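Local coordinates for Iron(III) ABC transporter, periplasmic iron-compound-binding protein (Vibrio cholerae, PDB 5GGY) that probably binds iron-loaded hydroxamate siderophores such as Desferal in the periplasm and hands them to an inner-membrane ABC transporter, at residues P68-I73 with G95-V100; S145-S150 with Y266-I271; A168-V173 with E229-K234; S118-L123 with G259-L264; L195-P198 with I204-K207. One frame throughout, in Å; residues are numbered along the deposited sequence.

Contact 1 of 5, residues P68-I73 with G95-V100; sequences PNLEKI and GRIAPV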
# COMPACT_ATOMS: atom_id res chain seq x y z
N PRO A 68 -24.68 -2.43 22.47
CA PRO A 68 -25.62 -2.22 21.36
C PRO A 68 -27.01 -2.80 21.61
O PRO A 68 -27.16 -3.76 22.36
CB PRO A 68 -24.94 -2.95 20.20
CG PRO A 68 -24.19 -4.05 20.85
CD PRO A 68 -23.71 -3.50 22.17
N ASN A 69 -28.01 -2.21 20.97
CA ASN A 69 -29.39 -2.66 21.09
C ASN A 69 -29.66 -3.86 20.18
O ASN A 69 -29.92 -3.70 18.99
CB ASN A 69 -30.36 -1.52 20.78
CG ASN A 69 -31.81 -1.90 21.01
OD1 ASN A 69 -32.11 -2.96 21.57
ND2 ASN A 69 -32.72 -1.04 20.57
N LEU A 70 -29.59 -5.05 20.76
CA LEU A 70 -29.75 -6.30 20.02
C LEU A 70 -31.11 -6.42 19.35
O LEU A 70 -31.23 -6.97 18.25
CB LEU A 70 -29.53 -7.49 20.95
CG LEU A 70 -28.10 -7.76 21.42
CD1 LEU A 70 -28.08 -8.83 22.50
CD2 LEU A 70 -27.22 -8.17 20.25
N GLU A 71 -32.14 -5.91 20.01
CA GLU A 71 -33.50 -5.98 19.48
C GLU A 71 -33.65 -5.15 18.21
O GLU A 71 -34.32 -5.56 17.26
CB GLU A 71 -34.52 -5.51 20.53
CG GLU A 71 -34.85 -6.55 21.59
CD GLU A 71 -33.67 -6.89 22.47
OE1 GLU A 71 -32.83 -5.99 22.73
OE2 GLU A 71 -33.57 -8.05 22.91
N LYS A 72 -33.01 -3.98 18.19
CA LYS A 72 -33.06 -3.11 17.02
C LYS A 72 -32.23 -3.70 15.88
O LYS A 72 -32.60 -3.60 14.71
CB LYS A 72 -32.56 -1.71 17.36
CG LYS A 72 -32.88 -0.66 16.31
CD LYS A 72 -32.59 0.74 16.82
CE LYS A 72 -33.05 1.80 15.85
NZ LYS A 72 -32.80 3.17 16.38
N ILE A 73 -31.11 -4.32 16.23
CA ILE A 73 -30.27 -5.00 15.25
C ILE A 73 -31.05 -6.12 14.57
O ILE A 73 -31.03 -6.24 13.34
CB ILE A 73 -28.99 -5.59 15.90
CG1 ILE A 73 -28.14 -4.47 16.51
CG2 ILE A 73 -28.18 -6.37 14.88
CD1 ILE A 73 -26.91 -4.97 17.24
N GLY A 95 -24.33 -13.78 16.80
CA GLY A 95 -24.41 -14.85 15.83
C GLY A 95 -25.79 -15.48 15.76
O GLY A 95 -26.17 -16.06 14.73
N ARG A 96 -26.55 -15.37 16.84
CA ARG A 96 -27.91 -15.91 16.89
C ARG A 96 -28.85 -15.08 16.01
O ARG A 96 -29.90 -15.56 15.59
CB ARG A 96 -28.43 -15.94 18.32
CG ARG A 96 -27.66 -16.88 19.24
CD ARG A 96 -28.21 -16.82 20.66
NE ARG A 96 -27.62 -17.85 21.52
CZ ARG A 96 -28.14 -19.06 21.70
NH1 ARG A 96 -29.25 -19.41 21.07
NH2 ARG A 96 -27.53 -19.93 22.50
N ILE A 97 -28.46 -13.84 15.75
CA ILE A 97 -29.26 -12.94 14.93
C ILE A 97 -28.90 -13.07 13.46
O ILE A 97 -29.77 -13.25 12.60
CB ILE A 97 -29.08 -11.48 15.37
CG1 ILE A 97 -29.41 -11.32 16.85
CG2 ILE A 97 -29.93 -10.55 14.51
CD1 ILE A 97 -29.22 -9.91 17.38
N ALA A 98 -27.61 -12.98 13.17
CA ALA A 98 -27.10 -13.09 11.81
C ALA A 98 -25.63 -13.50 11.86
O ALA A 98 -24.98 -13.33 12.89
CB ALA A 98 -27.28 -11.77 11.07
N PRO A 99 -25.10 -14.06 10.75
CA PRO A 99 -23.68 -14.40 10.69
C PRO A 99 -22.78 -13.22 11.05
O PRO A 99 -23.06 -12.09 10.63
CB PRO A 99 -23.49 -14.81 9.22
CG PRO A 99 -24.81 -15.38 8.85
CD PRO A 99 -25.83 -14.55 9.57
N VAL A 100 -21.74 -13.47 11.82
CA VAL A 100 -20.87 -12.40 12.32
C VAL A 100 -19.47 -12.47 11.74
O VAL A 100 -18.80 -13.50 11.80
CB VAL A 100 -20.77 -12.43 13.86
CG1 VAL A 100 -19.84 -11.33 14.35
CG2 VAL A 100 -22.14 -12.29 14.49

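Contact 2 of 5, residues S145-S150 with Y266-I271; sequences SELKAS and YSAEAI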
# COMPACT_ATOMS: atom_id res chain seq x y z
N SER A 145 2.96 10.57 -0.45
CA SER A 145 4.15 11.12 -1.08
C SER A 145 4.00 12.62 -1.34
O SER A 145 4.96 13.38 -1.17
CB SER A 145 4.44 10.40 -2.40
OG SER A 145 4.67 9.02 -2.19
N GLU A 146 2.81 13.04 -1.75
CA GLU A 146 2.53 14.45 -1.99
C GLU A 146 2.69 15.26 -0.72
O GLU A 146 3.33 16.31 -0.71
CB GLU A 146 1.12 14.64 -2.56
CG GLU A 146 0.85 13.88 -3.85
CD GLU A 146 -0.59 14.03 -4.31
OE1 GLU A 146 -1.34 14.80 -3.68
OE2 GLU A 146 -0.97 13.38 -5.31
N LEU A 147 2.10 14.77 0.37
CA LEU A 147 2.16 15.45 1.65
C LEU A 147 3.57 15.48 2.21
O LEU A 147 4.00 16.47 2.81
CB LEU A 147 1.22 14.78 2.65
CG LEU A 147 -0.26 14.72 2.26
CD1 LEU A 147 -1.04 13.90 3.27
CD2 LEU A 147 -0.83 16.12 2.13
N LYS A 148 4.30 14.38 2.01
CA LYS A 148 5.69 14.30 2.45
C LYS A 148 6.54 15.34 1.75
O LYS A 148 7.40 15.98 2.37
CB LYS A 148 6.25 12.90 2.19
CG LYS A 148 7.73 12.77 2.51
CD LYS A 148 8.20 11.32 2.49
CE LYS A 148 9.68 11.24 2.83
NZ LYS A 148 10.17 9.84 2.99
N ALA A 149 6.30 15.52 0.45
CA ALA A 149 7.02 16.51 -0.35
C ALA A 149 6.68 17.93 0.11
O ALA A 149 7.54 18.80 0.13
CB ALA A 149 6.69 16.34 -1.82
N SER A 150 5.42 18.13 0.47
CA SER A 150 4.96 19.43 0.95
C SER A 150 5.65 19.81 2.26
O SER A 150 5.89 20.98 2.53
CB SER A 150 3.44 19.41 1.15
OG SER A 150 2.77 19.10 -0.06
N TYR A 266 -6.64 10.39 5.95
CA TYR A 266 -7.20 11.57 6.59
C TYR A 266 -6.26 12.11 7.66
O TYR A 266 -6.05 13.32 7.76
CB TYR A 266 -8.56 11.25 7.21
CG TYR A 266 -9.58 10.74 6.21
CD1 TYR A 266 -10.46 9.72 6.55
CD2 TYR A 266 -9.67 11.28 4.94
CE1 TYR A 266 -11.39 9.25 5.65
CE2 TYR A 266 -10.60 10.82 4.03
CZ TYR A 266 -11.46 9.81 4.39
OH TYR A 266 -12.39 9.34 3.49
N SER A 267 -5.70 11.21 8.46
CA SER A 267 -4.74 11.59 9.49
C SER A 267 -3.53 12.28 8.87
O SER A 267 -3.08 13.32 9.36
CB SER A 267 -4.29 10.36 10.29
OG SER A 267 -5.37 9.74 10.96
N ALA A 268 -3.03 11.70 7.78
CA ALA A 268 -1.86 12.23 7.09
C ALA A 268 -2.08 13.66 6.60
O ALA A 268 -1.19 14.50 6.71
CB ALA A 268 -1.48 11.33 5.94
N GLU A 269 -3.27 13.92 6.06
CA GLU A 269 -3.61 15.23 5.53
C GLU A 269 -3.83 16.25 6.65
O GLU A 269 -3.40 17.40 6.55
CB GLU A 269 -4.86 15.15 4.65
CG GLU A 269 -4.67 14.31 3.39
CD GLU A 269 -5.89 14.30 2.50
OE1 GLU A 269 -7.02 14.33 3.03
OE2 GLU A 269 -5.72 14.27 1.26
N ALA A 270 -4.50 15.82 7.72
CA ALA A 270 -4.79 16.70 8.84
C ALA A 270 -3.53 17.04 9.62
O ALA A 270 -3.32 18.18 10.02
CB ALA A 270 -5.82 16.06 9.76
N ILE A 271 -2.68 16.03 9.81
CA ILE A 271 -1.40 16.22 10.49
C ILE A 271 -0.49 17.13 9.68
O ILE A 271 0.12 18.05 10.23
CB ILE A 271 -0.70 14.86 10.74
CG1 ILE A 271 -1.38 14.13 11.91
CG2 ILE A 271 0.78 15.06 11.02
CD1 ILE A 271 -0.82 12.74 12.16

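Contact 3 of 5, residues A168-V173 with E229-K234; sequences ANPTSV and EKKVQK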
# COMPACT_ATOMS: atom_id res chain seq x y z
N ALA A 168 -6.22 13.15 27.91
CA ALA A 168 -7.09 12.38 28.80
C ALA A 168 -7.84 13.36 29.69
O ALA A 168 -9.03 13.23 29.95
CB ALA A 168 -6.29 11.41 29.63
N ASN A 169 -7.10 14.37 30.13
CA ASN A 169 -7.63 15.47 30.90
C ASN A 169 -6.57 16.58 30.85
O ASN A 169 -5.53 16.39 30.24
CB ASN A 169 -7.97 15.04 32.33
CG ASN A 169 -6.77 14.53 33.09
OD1 ASN A 169 -5.90 15.29 33.50
ND2 ASN A 169 -6.74 13.22 33.33
N PRO A 170 -6.83 17.74 31.48
CA PRO A 170 -5.84 18.81 31.39
C PRO A 170 -4.46 18.47 31.97
O PRO A 170 -3.53 19.22 31.72
CB PRO A 170 -6.49 19.94 32.17
CG PRO A 170 -7.94 19.72 31.96
CD PRO A 170 -8.13 18.24 31.98
N THR A 171 -4.34 17.37 32.71
CA THR A 171 -3.04 17.01 33.27
C THR A 171 -2.55 15.62 32.87
O THR A 171 -1.47 15.20 33.27
CB THR A 171 -3.05 17.11 34.81
OG1 THR A 171 -4.14 16.36 35.35
CG2 THR A 171 -3.18 18.56 35.24
N SER A 172 -3.33 14.92 32.06
CA SER A 172 -2.95 13.59 31.60
C SER A 172 -3.02 13.51 30.08
O SER A 172 -3.83 14.19 29.46
CB SER A 172 -3.85 12.51 32.21
OG SER A 172 -3.23 11.24 32.18
N VAL A 173 -2.18 12.68 29.49
CA VAL A 173 -2.05 12.62 28.03
C VAL A 173 -1.95 11.18 27.51
O VAL A 173 -1.33 10.32 28.13
CB VAL A 173 -0.81 13.44 27.57
CG1 VAL A 173 -0.06 12.74 26.45
CG2 VAL A 173 -1.23 14.84 27.16
N GLU A 229 -9.60 22.41 25.92
CA GLU A 229 -8.41 22.85 25.21
C GLU A 229 -7.94 24.22 25.71
O GLU A 229 -6.76 24.43 25.95
CB GLU A 229 -8.66 22.91 23.70
CG GLU A 229 -7.42 23.24 22.89
CD GLU A 229 -7.75 23.82 21.53
OE1 GLU A 229 -8.80 24.48 21.40
OE2 GLU A 229 -6.95 23.63 20.59
N LYS A 230 -8.89 25.14 25.84
CA LYS A 230 -8.62 26.49 26.32
C LYS A 230 -7.99 26.47 27.70
O LYS A 230 -7.06 27.22 27.98
CB LYS A 230 -9.91 27.31 26.33
CG LYS A 230 -9.78 28.70 26.92
CD LYS A 230 -10.77 28.91 28.06
CE LYS A 230 -10.89 30.38 28.43
NZ LYS A 230 -11.13 30.57 29.88
N LYS A 231 -8.51 25.60 28.56
CA LYS A 231 -8.01 25.48 29.93
C LYS A 231 -6.55 25.04 29.95
O LYS A 231 -5.76 25.55 30.75
CB LYS A 231 -8.86 24.50 30.74
CG LYS A 231 -8.39 24.36 32.17
CD LYS A 231 -9.29 23.45 32.99
CE LYS A 231 -8.86 23.46 34.45
NZ LYS A 231 -9.35 22.28 35.22
N VAL A 232 -6.21 24.09 29.09
CA VAL A 232 -4.83 23.61 29.00
C VAL A 232 -3.89 24.73 28.57
O VAL A 232 -2.84 24.93 29.18
CB VAL A 232 -4.71 22.42 28.03
CG1 VAL A 232 -3.25 22.11 27.73
CG2 VAL A 232 -5.42 21.20 28.60
N GLN A 233 -4.27 25.46 27.53
CA GLN A 233 -3.42 26.49 26.95
C GLN A 233 -3.02 27.59 27.93
O GLN A 233 -1.96 28.20 27.77
CB GLN A 233 -4.11 27.11 25.73
CG GLN A 233 -4.18 26.18 24.53
CD GLN A 233 -4.95 26.78 23.38
OE1 GLN A 233 -6.18 26.79 23.38
NE2 GLN A 233 -4.23 27.30 22.39
N LYS A 234 -3.85 27.84 28.93
CA LYS A 234 -3.59 28.88 29.92
C LYS A 234 -2.81 28.36 31.11
O LYS A 234 -2.20 29.13 31.86
CB LYS A 234 -4.89 29.50 30.41
CG LYS A 234 -5.89 29.83 29.33
CD LYS A 234 -7.23 30.14 29.96
CE LYS A 234 -7.68 28.99 30.84
NZ LYS A 234 -8.98 29.30 31.50

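Contact 4 of 5, residues S118-L123 with G259-L264; sequences SHFKTL and GGAMSL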
# COMPACT_ATOMS: atom_id res chain seq x y z
N SER A 118 -5.36 -4.46 5.99
CA SER A 118 -5.67 -5.85 5.69
C SER A 118 -7.17 -6.12 5.81
O SER A 118 -7.74 -6.82 4.97
CB SER A 118 -4.89 -6.78 6.63
OG SER A 118 -5.13 -8.14 6.29
N HIS A 119 -7.79 -5.55 6.83
CA HIS A 119 -9.23 -5.70 7.02
C HIS A 119 -10.00 -5.04 5.88
O HIS A 119 -11.03 -5.55 5.43
CB HIS A 119 -9.67 -5.12 8.36
CG HIS A 119 -9.28 -5.95 9.54
ND1 HIS A 119 -8.64 -7.16 9.41
CD2 HIS A 119 -9.43 -5.75 10.87
CE1 HIS A 119 -8.41 -7.67 10.61
NE2 HIS A 119 -8.89 -6.83 11.51
N PHE A 120 -9.50 -3.90 5.42
CA PHE A 120 -10.10 -3.16 4.33
C PHE A 120 -10.14 -4.00 3.06
O PHE A 120 -11.11 -3.97 2.30
CB PHE A 120 -9.33 -1.86 4.09
CG PHE A 120 -9.92 -0.97 3.04
CD1 PHE A 120 -11.15 -0.35 3.24
CD2 PHE A 120 -9.23 -0.71 1.87
CE1 PHE A 120 -11.68 0.49 2.28
CE2 PHE A 120 -9.75 0.13 0.91
CZ PHE A 120 -10.98 0.73 1.11
N LYS A 121 -9.09 -4.78 2.85
CA LYS A 121 -9.01 -5.65 1.68
C LYS A 121 -9.94 -6.85 1.79
O LYS A 121 -10.66 -7.17 0.85
CB LYS A 121 -7.57 -6.12 1.49
CG LYS A 121 -6.60 -5.02 1.16
CD LYS A 121 -5.19 -5.56 1.16
CE LYS A 121 -4.21 -4.53 0.64
NZ LYS A 121 -2.83 -5.06 0.74
N THR A 122 -9.91 -7.52 2.94
CA THR A 122 -10.74 -8.70 3.17
C THR A 122 -12.22 -8.37 3.06
O THR A 122 -12.99 -9.15 2.50
CB THR A 122 -10.46 -9.32 4.56
OG1 THR A 122 -10.63 -8.32 5.56
CG2 THR A 122 -9.04 -9.86 4.62
N LEU A 123 -12.61 -7.22 3.59
CA LEU A 123 -13.99 -6.77 3.49
C LEU A 123 -14.36 -6.50 2.03
O LEU A 123 -15.49 -6.77 1.61
CB LEU A 123 -14.21 -5.51 4.34
CG LEU A 123 -14.23 -5.71 5.85
CD1 LEU A 123 -14.27 -4.37 6.57
CD2 LEU A 123 -15.43 -6.57 6.25
N GLY A 259 -9.37 4.11 13.55
CA GLY A 259 -10.24 3.83 12.42
C GLY A 259 -9.71 2.80 11.45
O GLY A 259 -8.92 1.93 11.82
N GLY A 260 -10.14 2.90 10.20
CA GLY A 260 -9.77 1.94 9.17
C GLY A 260 -8.64 2.41 8.27
O GLY A 260 -7.81 3.23 8.67
N ALA A 261 -8.62 1.88 7.05
CA ALA A 261 -7.55 2.16 6.10
C ALA A 261 -7.49 3.62 5.67
O ALA A 261 -6.42 4.20 5.58
CB ALA A 261 -7.70 1.27 4.87
N MET A 262 -8.65 4.21 5.41
CA MET A 262 -8.70 5.57 4.88
C MET A 262 -8.50 6.62 5.96
O MET A 262 -8.24 7.79 5.66
CB MET A 262 -10.02 5.81 4.14
CG MET A 262 -10.13 5.06 2.81
SD MET A 262 -8.84 5.48 1.62
CE MET A 262 -7.79 4.03 1.74
N SER A 263 -8.61 6.20 7.23
CA SER A 263 -8.32 7.09 8.35
C SER A 263 -6.83 7.44 8.36
O SER A 263 -6.43 8.45 8.92
CB SER A 263 -8.72 6.45 9.68
OG SER A 263 -7.85 5.39 10.02
N LEU A 264 -6.03 6.57 7.74
CA LEU A 264 -4.60 6.81 7.60
C LEU A 264 -4.36 7.98 6.65
O LEU A 264 -3.48 8.82 6.89
CB LEU A 264 -3.89 5.56 7.09
CG LEU A 264 -4.14 4.27 7.88
CD1 LEU A 264 -3.52 3.08 7.18
CD2 LEU A 264 -3.59 4.41 9.30

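Contact 5 of 5, residues L195-P198 with I204-K207; sequences LPQP and IVQK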
# COMPACT_ATOMS: atom_id res chain seq x y z
N LEU A 195 8.99 11.46 20.89
CA LEU A 195 8.90 10.72 22.14
C LEU A 195 8.37 9.31 21.89
O LEU A 195 7.22 9.01 22.20
CB LEU A 195 8.00 11.46 23.13
CG LEU A 195 8.33 11.33 24.62
CD1 LEU A 195 9.75 11.80 24.89
CD2 LEU A 195 7.33 12.11 25.45
N PRO A 196 9.23 8.44 21.32
CA PRO A 196 8.85 7.08 20.91
C PRO A 196 8.36 6.23 22.07
O PRO A 196 8.91 6.31 23.18
CB PRO A 196 10.14 6.52 20.32
CG PRO A 196 11.23 7.32 20.95
CD PRO A 196 10.66 8.69 21.12
N GLN A 197 7.33 5.42 21.82
CA GLN A 197 6.71 4.62 22.87
C GLN A 197 6.55 3.15 22.46
O GLN A 197 6.28 2.85 21.29
CB GLN A 197 5.34 5.20 23.23
CG GLN A 197 5.39 6.62 23.76
CD GLN A 197 6.03 6.72 25.14
OE1 GLN A 197 5.96 5.78 25.93
NE2 GLN A 197 6.68 7.85 25.41
N PRO A 198 6.71 2.24 23.43
CA PRO A 198 6.50 0.81 23.20
C PRO A 198 5.06 0.50 22.82
O PRO A 198 4.17 1.26 23.20
CB PRO A 198 6.87 0.18 24.55
CG PRO A 198 6.69 1.28 25.54
CD PRO A 198 7.09 2.52 24.82
N ILE A 204 -1.86 3.41 22.46
CA ILE A 204 -1.76 4.55 23.36
C ILE A 204 -1.18 4.18 24.72
O ILE A 204 -1.42 3.10 25.25
CB ILE A 204 -3.13 5.23 23.58
CG1 ILE A 204 -4.17 4.21 24.04
CG2 ILE A 204 -3.60 5.93 22.32
CD1 ILE A 204 -5.46 4.82 24.49
N VAL A 205 -0.42 5.11 25.30
CA VAL A 205 0.03 4.98 26.68
C VAL A 205 -0.25 6.30 27.40
O VAL A 205 -0.09 7.38 26.83
CB VAL A 205 1.53 4.61 26.77
CG1 VAL A 205 2.41 5.70 26.16
CG2 VAL A 205 1.92 4.35 28.23
N GLN A 206 -0.70 6.21 28.64
CA GLN A 206 -1.10 7.41 29.38
C GLN A 206 0.07 8.01 30.15
O GLN A 206 0.77 7.31 30.89
CB GLN A 206 -2.25 7.09 30.33
CG GLN A 206 -2.88 8.33 30.94
CD GLN A 206 -4.14 8.02 31.73
OE1 GLN A 206 -4.62 6.89 31.72
NE2 GLN A 206 -4.67 9.03 32.40
N LYS A 207 0.27 9.31 29.97
CA LYS A 207 1.36 10.03 30.62
C LYS A 207 0.86 11.27 31.35
O LYS A 207 -0.14 11.87 30.96
CB LYS A 207 2.43 10.43 29.60
CG LYS A 207 3.16 9.26 28.97
CD LYS A 207 3.94 8.47 30.00
CE LYS A 207 4.76 7.37 29.36
NZ LYS A 207 5.46 6.55 30.38

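Contact 1 of 5, residues P68-I73 with G95-V100
Ile97 places CG1 beside its backbone N (chi1 -56°) and keeps the chain straight beyond it (chi2 178°). This sends CD1 across to Leu70. Leu70 also has CG beside its backbone N (chi1 -72°), and its CD2 branch meets the incoming methyl. Leu70 CD2 and Ile97 CD1 are 3.9 Å apart, and the two side chains cross obliquely. The same methyl lies 3.7 Å from the backbone, between Ile97 CD1 and Leu70 O. Ile73, a turn further along the helix, adds a looser touch, with its CG2 4.5 Å from Ile97 CD1. One methyl thus carries the whole contact, and no hydrogen bond crosses it. Ile73 is buried, while Leu70 and Ile97 are partly exposed. Asn69 stands at the N-cap of helix 70-75. Its OD1 accepts a weak bond of 3.3 Å from Glu71 N. Leu70 also packs on Thr93 and Leu94 of helix 91-95. Ile73 also packs on Ile81 of strand 80-83. Residues 95-100 connect helix 91-95 to strand 100-102, which lies parallel to strand 80-83. The contact therefore sets the start of one helix against the return loop of a beta-alpha-beta crossover, an element characteristic of the alpha/beta lobes of periplasmic binding proteins.

Contact 2 of 5, residues S145-S150 with Y266-I271
Leu147 leads the contact from helix 130-154 toward Ala268 and Glu269 of helix 262-276. Its CB and CG form the stem. CG stands beside the backbone N (chi1 -59°), and the stem spans the gap without close contact of its own. The branches then differ. CD2 stays at the margin, 4.4 Å from Glu269 CG. CD1 does the close touching. It sits over the flat face of the peptide group joining Ala268 to Glu269, 3.5 Å from Ala268 O and 3.6 Å from Glu269 N. Side chains flank the same methyl: Ala268 CB is 3.7 Å from Leu147 CD1, and Glu269 CG is also 3.7 Å from Leu147 CD1. Val185 packs on Ala268 and Leu189 on Leu147. The long helix 130-154 probably corresponds to the long helix that links the two lobes in this class of binding protein.

Of the Glu269 side chain, it is the aliphatic CG that comes closest to Leu147. Its OE2 forms a salt bridge with Arg143, which also holds Glu146 OE1. The two carboxylates, with Glu146 OE1 and Glu269 OE2 6.6 Å apart, are thus joined by one arginine, which probably offsets their like charges. Within the first helix, Glu146 O accepts from Ser150 N and Ser150 OG, which come from opposite faces of its plane. No hydrogen bond crosses between the two segments. The chemistry implies that the helices are joined here by apolar packing against a peptide face, with the polar link left to Arg143 beside it.

Contact 3 of 5, residues A168-V173 with E229-K234
Asn169 OD1 takes two hydrogen bonds from Thr171, fixing the turn that presents Pro170 to Lys231 and Val232. The hydroxyl comes at 2.8 Å, Thr171 OG1 to Asn169 OD1. The amide comes at 2.7 Å, Thr171 N to Asn169 OD1, with an angle of 152° at the hydrogen. Both donors are tilted from the plane of the side-chain carbonyl, the amide more than the hydroxyl. The amide bond makes this an Asx turn. It is laid over a type I beta turn from Asn169 to Ser172, closed by Ser172 N to Asn169 O at 3.2 Å. Ala168 and Asn169 both face Ser172, a classic beta bulge. Together these features form the connection of the hairpin between strands 161-167 and 172-176, at one end of the mixed sheet of this lobe.

Pro170, at the second position of the turn, has its CB directed toward helix 229-234. Val232 CG2 lies against the base of the ring, 3.7 Å from Pro170 CA and 3.9 Å from Pro170 CB. Val232 has CG1 anti to the backbone N (chi1 169°), which leaves CG2 as the branch toward the proline. Lys231, an extended chain, passes the ring at a slant, its CD 4.1 Å from Pro170 CG. The contact here is with the aliphatic part of the lysine. Val232 is buried and also packs on Phe167 and Phe226. Lys231 is exposed. Glu228, just before the helix, also touches Pro170.

Contact 4 of 5, residues S118-L123 with G259-L264
Apolar packing joins the segments, and Phe120 supplies one whole side of it. Its CG lies anti to the backbone N (chi1 -176°), which carries the ring toward the start of helix 262-276. Ala261 CB settles against the root of the ring, 3.6 Å from Phe120 CB and 3.6 Å from Phe120 CG. Met262 bends back on itself at chi2 (-59°). This brings its methyl to the outer part of the ring, with Met262 CE 4.4 Å from Phe120 CE2. All three residues are buried.

Hydrogen bonds stay within each segment or run to other parts of the chain. Thr122 OG1 donates to His119 O at 2.8 Å, and Leu123 N reaches that oxygen from the same face. Gly260 N is bound by Glu28 OE2 and Ala261 N by Gln29 OE1, so helix 24-32 holds the backbone beside Phe120.

One ionic link leaves the subunit, from Lys121 NZ to Glu54 of the second subunit. Ala133 of helix 130-154 also packs on Phe120. Such a buried meeting of helices 24-32, 112-126, 130-154 and 262-276 is consistent with the junction between lobes in a helix-linked periplasmic binding protein.

Contact 5 of 5, residues L195-P198 with I204-K207
The outer strand 204-208 of the mixed sheet pairs antiparallel with strand 172-176, and on one of its faces Val205 and Lys207 meet Gln197 from the loop that precedes it. The loop leaves strand 192-193 and turns back over this face. Val205 and Lys207 alternate with Ile204 and Gln206, so the first two point toward the loop. Ile204 points away from it.

Gln197 makes the whole contact from the loop side. Its chain bends at chi2 (-69°). The side chain is folded, and its length lies across Val205 at about a right angle. Val205 CG1, set between the backbone N and the carbonyl carbon (chi1 62°), is the branch that touches. It lies 3.9 Å from Gln197 CG, 3.9 Å from Gln197 CD and 3.6 Å from Gln197 OE1. Val205 therefore meets both the aliphatic stem and the amide oxygen. No hydrogen bond links the two segments.

The other end of the amide turns back to its own loop. Gln197 NE2 gives a weak bond to Leu195 O at 3.5 Å, which may help to orient the amide. Leu175 of strand 172-176 touches Leu195, Gln197 and Lys207, and Thr177 touches Gln197 and Val205. The backbone of Gln197 is hydrogen-bonded to Glu178. Lys207 completes the contact with its aliphatic chain, its CE 4.0 Å from Gln197 OE1.

How the contacts relate
From the N terminus, contact 1 closes first, a short loop within the lobe that holds strands 19-21, 80-83 and 100-102. It is complete before any other opens. Contact 4 then starts on helix 112-126 and contact 2 on helix 130-154. Both end on helix 262-276, contact 4 before contact 2, so their loops cross. Together they fasten the C-terminal helix to two successive helices. Contact 3 is nested inside both loops, and contact 5 inside contact 3. These two share the mixed sheet and touch where Val173 N meets Lys207 O, a probable hydrogen bond. The centres of contacts 1 and 3 are about 39 Å apart.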